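3-dehydroquinate dehydratase (Thermus thermophilus, PDB 2UYG) catalyses the trans-dehydration of 3-dehydroquinate to 3-dehydroshikimate, the third step of the chorismate pathway, as a type II dehydroquinase, probably through an enolate intermediate. Local coordinates at residues A[57-62]-A[85-90]; A[121-126]-A[131-136]. All coordinates share one frame; numbering follows the deposited sequence.

Contact 1: residues A[57-62]-A[85-90]; sequences EWVQQA and LDAIRA
Val59 meets Ala87 where two nearly parallel helices pass side by side, and a single methyl group does most of the touching. Val59 CG2 stands 3.7 Å from Ala87 CB, and the same methyl also lies against the backbone that leads from Ala87 to Ile88, with CG2 3.9 Å from Ile88 N. With chi1 at -25°, Val59 CG1 comes close to eclipsing the backbone N, while CG2 projects across to the other helix. The Ile88 side chain leads off from the contact, and its CG2 comes only to 4.4 Å from Val59 CG2. On the other flank the aliphatic part of Gln60 passes Ala87, with Gln60 CG 4.3 Å from Ala87 CB. The axes of segments 57-61 and 85-89 approach to 8.7 Å at 11°, a spacing to which the small Ala87 side chain probably contributes, and the CA atoms of Gln60 and Ala87 are 5.9 Å apart. The buried amide of Gln60 is gripped at both ends: NE2 hydrogen-bonds Asn9 OD1 and OE1 hydrogen-bonds Asn11 ND2, both of a second subunit. Asp86, a predicted substrate-binding residue, forms a salt bridge with Arg110 of that subunit. Helices 52-61 and 82-89 thus lie side by side over the parallel sheet, Val59 resting on Leu5 of strand 2-6 and Ile88 on Leu72 of strand 69-73, with the second subunit packed against Gln60 and Ala87.

Contact 2: residues A[121-126]-A[131-136]; sequences GIVSGF and YKLALV
Strand 121-124 and the turn after it meet the helical segment 131-136 through Val123, Phe126 and Leu133; the nearest CA atoms are those of Val123 and Ala134, 7.2 Å apart. The strand is extended up to Ser124; Gly125 then takes a positive phi suited to glycine, and the chain turns off toward the helix. Both Val123 and Phe126 direct their CB atoms at the helix, and Leu133 answers from the other side. One methyl of Leu133, CD1, serves both partners. Leu133 CG lies anti to the carbonyl carbon, and CD1, anti to CA (chi2 -164°), forms the far end of the chain. It sits over one face of the Phe126 ring, about 4.0 Å above the plane and displaced toward the rim, equally near CD1 and CE1 of the ring; the two side chains cross at about a right angle. The same Leu133 CD1 reaches Val123 CG2 at 4.3 Å. Phe126 also meets the ring of Tyr137 of a third subunit, their planes inclined at about 50°, and residues 122-124 pair antiparallel with a strand of that subunit, which carries the sheet across the interface. Within the chain, Val123 is hydrogen-bonded through its backbone to Glu97 and His99 of the adjacent strand 95-99, His99 being the predicted proton donor. The arrangement is the strand-to-helix packing of a flavodoxin-like alpha/beta fold, here at its last strand and C-terminal helix.

Overall arrangement
From the N terminus, the chain forms strands 2-6 and 44-48 and the helix between them before helix 52-61 opens contact 1. Strand 69-73 follows, and helix 82-89 closes the loop, setting consecutive helices beside each other. The chain then lays down strand 95-99 and reaches strand 121-124, where contact 2 opens; a short turn brings helix 129-140 back onto that strand. The two loops are in series and neither nest nor cross. The centres of contacts 1 and 2 lie about 20 Å apart on opposite sides of the chain's centre: contact 1 joins two helices, contact 2 ties the strand that is outermost within the chain to the C-terminal helix. Each also borders a different neighbouring subunit of the dodecamer.

Contact 1: residues A[57-62]-A[85-90]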
ATOM      1  N   GLU A  57      -9.954  19.574 -26.550  1.00 23.21           N
ATOM      2  CA  GLU A  57     -10.294  19.915 -27.913  1.00 23.31           C
ATOM      3  C   GLU A  57      -9.156  20.703 -28.544  1.00 22.57           C
ATOM      4  O   GLU A  57      -8.751  20.355 -29.622  1.00 20.78           O
ATOM      5  CB  GLU A  57     -11.649  20.625 -28.017  1.00 22.92           C
ATOM      6  CG  GLU A  57     -12.728  19.612 -27.795  1.00 28.26           C
ATOM      7  CD  GLU A  57     -14.154  20.057 -27.966  1.00 31.61           C
ATOM      8  OE1 GLU A  57     -14.477  21.225 -27.763  1.00 33.72           O
ATOM      9  OE2 GLU A  57     -14.968  19.144 -28.229  1.00 32.65           O
ATOM     10  N   TRP A  58      -8.594  21.681 -27.838  1.00 22.90           N
ATOM     11  CA  TRP A  58      -7.460  22.426 -28.367  1.00 22.57           C
ATOM     12  C   TRP A  58      -6.237  21.531 -28.613  1.00 24.04           C
ATOM     13  O   TRP A  58      -5.501  21.698 -29.629  1.00 25.86           O
ATOM     14  CB  TRP A  58      -7.086  23.522 -27.413  1.00 21.38           C
ATOM     15  CG  TRP A  58      -7.998  24.674 -27.333  1.00 22.64           C
ATOM     16  CD1 TRP A  58      -8.811  25.195 -28.384  1.00 23.31           C
ATOM     17  CD2 TRP A  58      -8.073  25.639 -26.271  1.00 19.44           C
ATOM     18  NE1 TRP A  58      -9.418  26.350 -27.958  1.00 21.91           N
ATOM     19  CE2 TRP A  58      -8.990  26.657 -26.681  1.00 18.83           C
ATOM     20  CE3 TRP A  58      -7.509  25.707 -24.940  1.00 20.72           C
ATOM     21  CZ2 TRP A  58      -9.425  27.700 -25.802  1.00 23.22           C
ATOM     22  CZ3 TRP A  58      -7.869  26.745 -24.098  1.00 17.52           C
ATOM     23  CH2 TRP A  58      -8.794  27.770 -24.531  1.00 26.36           C
ATOM     24  N   VAL A  59      -5.930  20.580 -27.740  1.00 25.10           N
ATOM     25  CA  VAL A  59      -4.808  19.758 -28.138  1.00 24.49           C
ATOM     26  C   VAL A  59      -5.193  18.956 -29.351  1.00 23.91           C
ATOM     27  O   VAL A  59      -4.411  18.893 -30.318  1.00 22.23           O
ATOM     28  CB  VAL A  59      -3.992  18.953 -26.989  1.00 24.68           C
ATOM     29  CG1 VAL A  59      -4.081  19.544 -25.623  1.00 23.60           C
ATOM     30  CG2 VAL A  59      -4.161  17.527 -27.109  1.00 27.14           C
ATOM     31  N   GLN A  60      -6.438  18.471 -29.389  1.00 24.58           N
ATOM     32  CA  GLN A  60      -6.847  17.564 -30.481  1.00 24.80           C
ATOM     33  C   GLN A  60      -6.766  18.236 -31.852  1.00 27.02           C
ATOM     34  O   GLN A  60      -6.239  17.625 -32.841  1.00 28.30           O
ATOM     35  CB  GLN A  60      -8.280  17.045 -30.279  1.00 23.80           C
ATOM     36  CG  GLN A  60      -8.514  15.968 -29.267  1.00 21.56           C
ATOM     37  CD  GLN A  60     -10.028  15.694 -29.045  1.00 22.54           C
ATOM     38  OE1 GLN A  60     -10.886  16.366 -29.598  1.00 20.77           O
ATOM     39  NE2 GLN A  60     -10.323  14.751 -28.234  1.00 20.45           N
ATOM     40  N   GLN A  61      -7.299  19.449 -31.942  1.00 26.66           N
ATOM     41  CA  GLN A  61      -7.537  20.128 -33.259  1.00 28.54           C
ATOM     42  C   GLN A  61      -6.202  20.879 -33.624  1.00 27.06           C
ATOM     43  O   GLN A  61      -6.065  21.344 -34.716  1.00 28.54           O
ATOM     44  CB  GLN A  61      -8.784  21.124 -33.147  1.00 28.11           C
ATOM     45  CG  GLN A  61      -9.894  21.401 -34.381  1.00 34.84           C
ATOM     46  CD  GLN A  61     -11.239  20.480 -34.279  1.00 41.73           C
ATOM     47  OE1 GLN A  61     -11.192  19.254 -34.517  1.00 49.67           O
ATOM     48  NE2 GLN A  61     -12.377  21.082 -33.881  1.00 47.08           N
ATOM     49  N   ALA A  62      -5.225  21.030 -32.726  1.00 26.82           N
ATOM     50  CA  ALA A  62      -4.056  21.883 -33.004  1.00 26.22           C
ATOM     51  C   ALA A  62      -3.303  21.677 -34.358  1.00 26.24           C
ATOM     52  O   ALA A  62      -2.958  22.657 -35.059  1.00 26.62           O
ATOM     53  CB  ALA A  62      -3.076  21.865 -31.870  1.00 26.64           C
ATOM     54  N   LEU A  85      -4.333  13.127 -21.215  1.00 24.58           N
ATOM     55  CA  LEU A  85      -3.305  12.208 -21.744  1.00 26.29           C
ATOM     56  C   LEU A  85      -3.751  11.606 -23.053  1.00 25.36           C
ATOM     57  O   LEU A  85      -2.998  11.498 -23.937  1.00 26.77           O
ATOM     58  CB  LEU A  85      -3.142  11.010 -20.802  1.00 26.89           C
ATOM     59  CG  LEU A  85      -1.919  10.132 -20.725  1.00 31.81           C
ATOM     60  CD1 LEU A  85      -2.282   8.646 -20.333  1.00 30.16           C
ATOM     61  CD2 LEU A  85      -0.838  10.273 -21.786  1.00 30.03           C
ATOM     62  N   ASP A  86      -4.955  11.076 -23.104  1.00 24.06           N
ATOM     63  CA  ASP A  86      -5.352  10.358 -24.308  1.00 24.41           C
ATOM     64  C   ASP A  86      -5.424  11.367 -25.488  1.00 22.68           C
ATOM     65  O   ASP A  86      -5.129  11.026 -26.620  1.00 22.22           O
ATOM     66  CB  ASP A  86      -6.697   9.638 -24.109  1.00 21.83           C
ATOM     67  CG  ASP A  86      -6.557   8.240 -23.586  1.00 27.22           C
ATOM     68  OD1 ASP A  86      -5.408   7.767 -23.455  1.00 31.36           O
ATOM     69  OD2 ASP A  86      -7.555   7.479 -23.247  1.00 30.32           O
ATOM     70  N   ALA A  87      -5.826  12.596 -25.190  1.00 22.76           N
ATOM     71  CA  ALA A  87      -5.894  13.649 -26.201  1.00 22.08           C
ATOM     72  C   ALA A  87      -4.511  13.838 -26.776  1.00 22.76           C
ATOM     73  O   ALA A  87      -4.388  13.865 -27.982  1.00 22.94           O
ATOM     74  CB  ALA A  87      -6.359  14.916 -25.641  1.00 20.78           C
ATOM     75  N   ILE A  88      -3.472  13.930 -25.908  1.00 24.52           N
ATOM     76  CA  ILE A  88      -2.168  14.187 -26.457  1.00 25.37           C
ATOM     77  C   ILE A  88      -1.634  13.042 -27.320  1.00 25.11           C
ATOM     78  O   ILE A  88      -0.941  13.293 -28.333  1.00 24.24           O
ATOM     79  CB  ILE A  88      -1.093  14.775 -25.451  1.00 25.84           C
ATOM     80  CG1 ILE A  88       0.050  13.860 -25.270  1.00 26.61           C
ATOM     81  CG2 ILE A  88      -1.604  15.506 -24.153  1.00 30.03           C
ATOM     82  CD1 ILE A  88       1.211  14.472 -25.814  1.00 27.31           C
ATOM     83  N   ARG A  89      -1.981  11.811 -26.927  1.00 25.60           N
ATOM     84  CA  ARG A  89      -1.568  10.608 -27.645  1.00 28.33           C
ATOM     85  C   ARG A  89      -2.307  10.490 -28.978  1.00 28.53           C
ATOM     86  O   ARG A  89      -1.796   9.876 -29.908  1.00 28.82           O
ATOM     87  CB  ARG A  89      -1.827   9.310 -26.839  1.00 30.11           C
ATOM     88  CG  ARG A  89      -0.714   8.887 -25.806  1.00 35.59           C
ATOM     89  CD  ARG A  89       0.307   7.876 -26.396  1.00 47.07           C
ATOM     90  NE  ARG A  89       1.502   8.469 -27.110  1.00 53.94           N
ATOM     91  CZ  ARG A  89       1.639   8.662 -28.463  1.00 58.53           C
ATOM     92  NH1 ARG A  89       2.778   9.196 -28.950  1.00 59.95           N
ATOM     93  NH2 ARG A  89       0.647   8.372 -29.328  1.00 55.38           N
ATOM     94  N   ALA A  90      -3.488  11.110 -29.088  1.00 27.91           N
ATOM     95  CA  ALA A  90      -4.364  10.867 -30.220  1.00 27.14           C
ATOM     96  C   ALA A  90      -4.057  11.773 -31.353  1.00 27.50           C
ATOM     97  O   ALA A  90      -4.784  11.700 -32.301  1.00 27.52           O
ATOM     98  CB  ALA A  90      -5.810  11.040 -29.829  1.00 28.04           C
TER

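Contact 2: residues A[121-126]-A[131-136]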
ATOM      1  N   GLY A 121       8.886  16.055 -23.339  1.00 26.96           N
ATOM      2  CA  GLY A 121       9.633  16.290 -22.111  1.00 26.28           C
ATOM      3  C   GLY A 121       8.863  17.142 -21.176  1.00 25.10           C
ATOM      4  O   GLY A 121       7.697  17.531 -21.508  1.00 23.83           O
ATOM      5  N   ILE A 122       9.517  17.431 -20.045  1.00 23.60           N
ATOM      6  CA  ILE A 122       8.944  18.191 -18.977  1.00 23.87           C
ATOM      7  C   ILE A 122       9.889  19.201 -18.419  1.00 23.36           C
ATOM      8  O   ILE A 122      11.086  18.939 -18.233  1.00 22.75           O
ATOM      9  CB  ILE A 122       8.275  17.233 -17.875  1.00 24.88           C
ATOM     10  CG1 ILE A 122       7.740  18.010 -16.667  1.00 27.18           C
ATOM     11  CG2 ILE A 122       9.150  16.120 -17.489  1.00 29.91           C
ATOM     12  CD1 ILE A 122       6.630  17.223 -15.934  1.00 32.21           C
ATOM     13  N   VAL A 123       9.372  20.414 -18.211  1.00 22.20           N
ATOM     14  CA  VAL A 123      10.141  21.416 -17.584  1.00 22.68           C
ATOM     15  C   VAL A 123       9.430  22.062 -16.464  1.00 23.67           C
ATOM     16  O   VAL A 123       8.338  22.625 -16.596  1.00 24.83           O
ATOM     17  CB  VAL A 123      10.955  22.420 -18.552  1.00 23.69           C
ATOM     18  CG1 VAL A 123      10.788  22.193 -19.966  1.00 22.07           C
ATOM     19  CG2 VAL A 123      10.900  23.778 -18.111  1.00 26.43           C
ATOM     20  N   SER A 124      10.010  21.980 -15.291  1.00 24.30           N
ATOM     21  CA  SER A 124       9.341  22.718 -14.220  1.00 26.92           C
ATOM     22  C   SER A 124      10.099  23.260 -13.017  1.00 25.62           C
ATOM     23  O   SER A 124      11.098  22.733 -12.628  1.00 24.04           O
ATOM     24  CB  SER A 124       8.178  21.859 -13.744  1.00 29.62           C
ATOM     25  OG  SER A 124       8.652  20.782 -13.028  1.00 32.08           O
ATOM     26  N   GLY A 125       9.587  24.381 -12.478  1.00 26.60           N
ATOM     27  CA  GLY A 125      10.172  25.071 -11.331  1.00 25.61           C
ATOM     28  C   GLY A 125      10.770  26.434 -11.631  1.00 25.93           C
ATOM     29  O   GLY A 125      11.202  27.107 -10.757  1.00 24.91           O
ATOM     30  N   PHE A 126      10.850  26.805 -12.898  1.00 26.80           N
ATOM     31  CA  PHE A 126      11.542  27.995 -13.320  1.00 25.73           C
ATOM     32  C   PHE A 126      10.635  29.179 -13.435  1.00 26.96           C
ATOM     33  O   PHE A 126      10.995  30.139 -14.058  1.00 28.37           O
ATOM     34  CB  PHE A 126      12.280  27.704 -14.663  1.00 24.20           C
ATOM     35  CG  PHE A 126      13.071  26.469 -14.615  1.00 22.12           C
ATOM     36  CD1 PHE A 126      12.647  25.336 -15.224  1.00 22.42           C
ATOM     37  CD2 PHE A 126      14.194  26.408 -13.866  1.00 20.10           C
ATOM     38  CE1 PHE A 126      13.338  24.145 -15.107  1.00 20.53           C
ATOM     39  CE2 PHE A 126      14.894  25.287 -13.754  1.00 23.95           C
ATOM     40  CZ  PHE A 126      14.448  24.091 -14.347  1.00 23.73           C
ATOM     41  N   TYR A 131       8.391  28.271 -19.578  1.00 26.27           N
ATOM     42  CA  TYR A 131       7.818  28.470 -20.937  1.00 26.47           C
ATOM     43  C   TYR A 131       8.888  28.808 -21.917  1.00 26.47           C
ATOM     44  O   TYR A 131       8.999  28.227 -23.042  1.00 27.61           O
ATOM     45  CB  TYR A 131       6.667  29.524 -20.968  1.00 24.78           C
ATOM     46  CG  TYR A 131       5.448  29.077 -20.226  1.00 24.33           C
ATOM     47  CD1 TYR A 131       5.420  29.056 -18.792  1.00 23.51           C
ATOM     48  CD2 TYR A 131       4.261  28.718 -20.910  1.00 25.03           C
ATOM     49  CE1 TYR A 131       4.235  28.626 -18.062  1.00 18.26           C
ATOM     50  CE2 TYR A 131       3.098  28.353 -20.195  1.00 21.48           C
ATOM     51  CZ  TYR A 131       3.106  28.293 -18.780  1.00 21.54           C
ATOM     52  OH  TYR A 131       1.962  27.937 -18.148  1.00 22.25           O
ATOM     53  N   LYS A 132       9.750  29.695 -21.481  1.00 28.04           N
ATOM     54  CA  LYS A 132      10.964  30.040 -22.293  1.00 28.40           C
ATOM     55  C   LYS A 132      11.729  28.870 -22.744  1.00 26.94           C
ATOM     56  O   LYS A 132      12.066  28.713 -23.962  1.00 26.53           O
ATOM     57  CB  LYS A 132      11.937  30.896 -21.481  1.00 29.24           C
ATOM     58  CG  LYS A 132      12.515  32.024 -22.258  1.00 32.54           C
ATOM     59  CD  LYS A 132      13.924  31.938 -22.683  1.00 37.27           C
ATOM     60  CE  LYS A 132      14.696  33.107 -22.144  1.00 38.24           C
ATOM     61  NZ  LYS A 132      15.367  33.766 -23.200  1.00 36.79           N
ATOM     62  N   LEU A 133      12.103  28.063 -21.755  1.00 25.65           N
ATOM     63  CA  LEU A 133      12.922  26.926 -22.088  1.00 24.96           C
ATOM     64  C   LEU A 133      12.238  25.939 -23.050  1.00 24.13           C
ATOM     65  O   LEU A 133      12.936  25.301 -23.927  1.00 21.21           O
ATOM     66  CB  LEU A 133      13.389  26.132 -20.852  1.00 25.50           C
ATOM     67  CG  LEU A 133      14.002  26.702 -19.569  1.00 28.52           C
ATOM     68  CD1 LEU A 133      14.700  25.616 -18.726  1.00 27.48           C
ATOM     69  CD2 LEU A 133      14.772  27.946 -19.617  1.00 27.10           C
ATOM     70  N   ALA A 134      10.901  25.790 -22.892  1.00 22.76           N
ATOM     71  CA  ALA A 134      10.151  24.939 -23.846  1.00 24.14           C
ATOM     72  C   ALA A 134      10.301  25.491 -25.271  1.00 23.75           C
ATOM     73  O   ALA A 134      10.431  24.745 -26.201  1.00 23.77           O
ATOM     74  CB  ALA A 134       8.658  24.861 -23.483  1.00 23.62           C
ATOM     75  N   LEU A 135      10.241  26.805 -25.409  1.00 25.12           N
ATOM     76  CA  LEU A 135      10.368  27.445 -26.746  1.00 26.39           C
ATOM     77  C   LEU A 135      11.756  27.267 -27.355  1.00 27.54           C
ATOM     78  O   LEU A 135      11.881  26.942 -28.534  1.00 29.96           O
ATOM     79  CB  LEU A 135       9.919  28.894 -26.683  1.00 25.66           C
ATOM     80  CG  LEU A 135       8.426  29.045 -26.350  1.00 24.76           C
ATOM     81  CD1 LEU A 135       8.042  30.477 -25.993  1.00 29.35           C
ATOM     82  CD2 LEU A 135       7.499  28.487 -27.458  1.00 27.05           C
ATOM     83  N   VAL A 136      12.797  27.278 -26.541  1.00 29.87           N
ATOM     84  CA  VAL A 136      14.156  27.050 -27.078  1.00 30.61           C
ATOM     85  C   VAL A 136      14.304  25.664 -27.593  1.00 29.86           C
ATOM     86  O   VAL A 136      14.808  25.430 -28.731  1.00 31.57           O
ATOM     87  CB  VAL A 136      15.312  27.472 -26.086  1.00 31.17           C
ATOM     88  CG1 VAL A 136      15.000  27.081 -24.773  1.00 35.55           C
ATOM     89  CG2 VAL A 136      16.678  26.826 -26.469  1.00 32.94           C
TER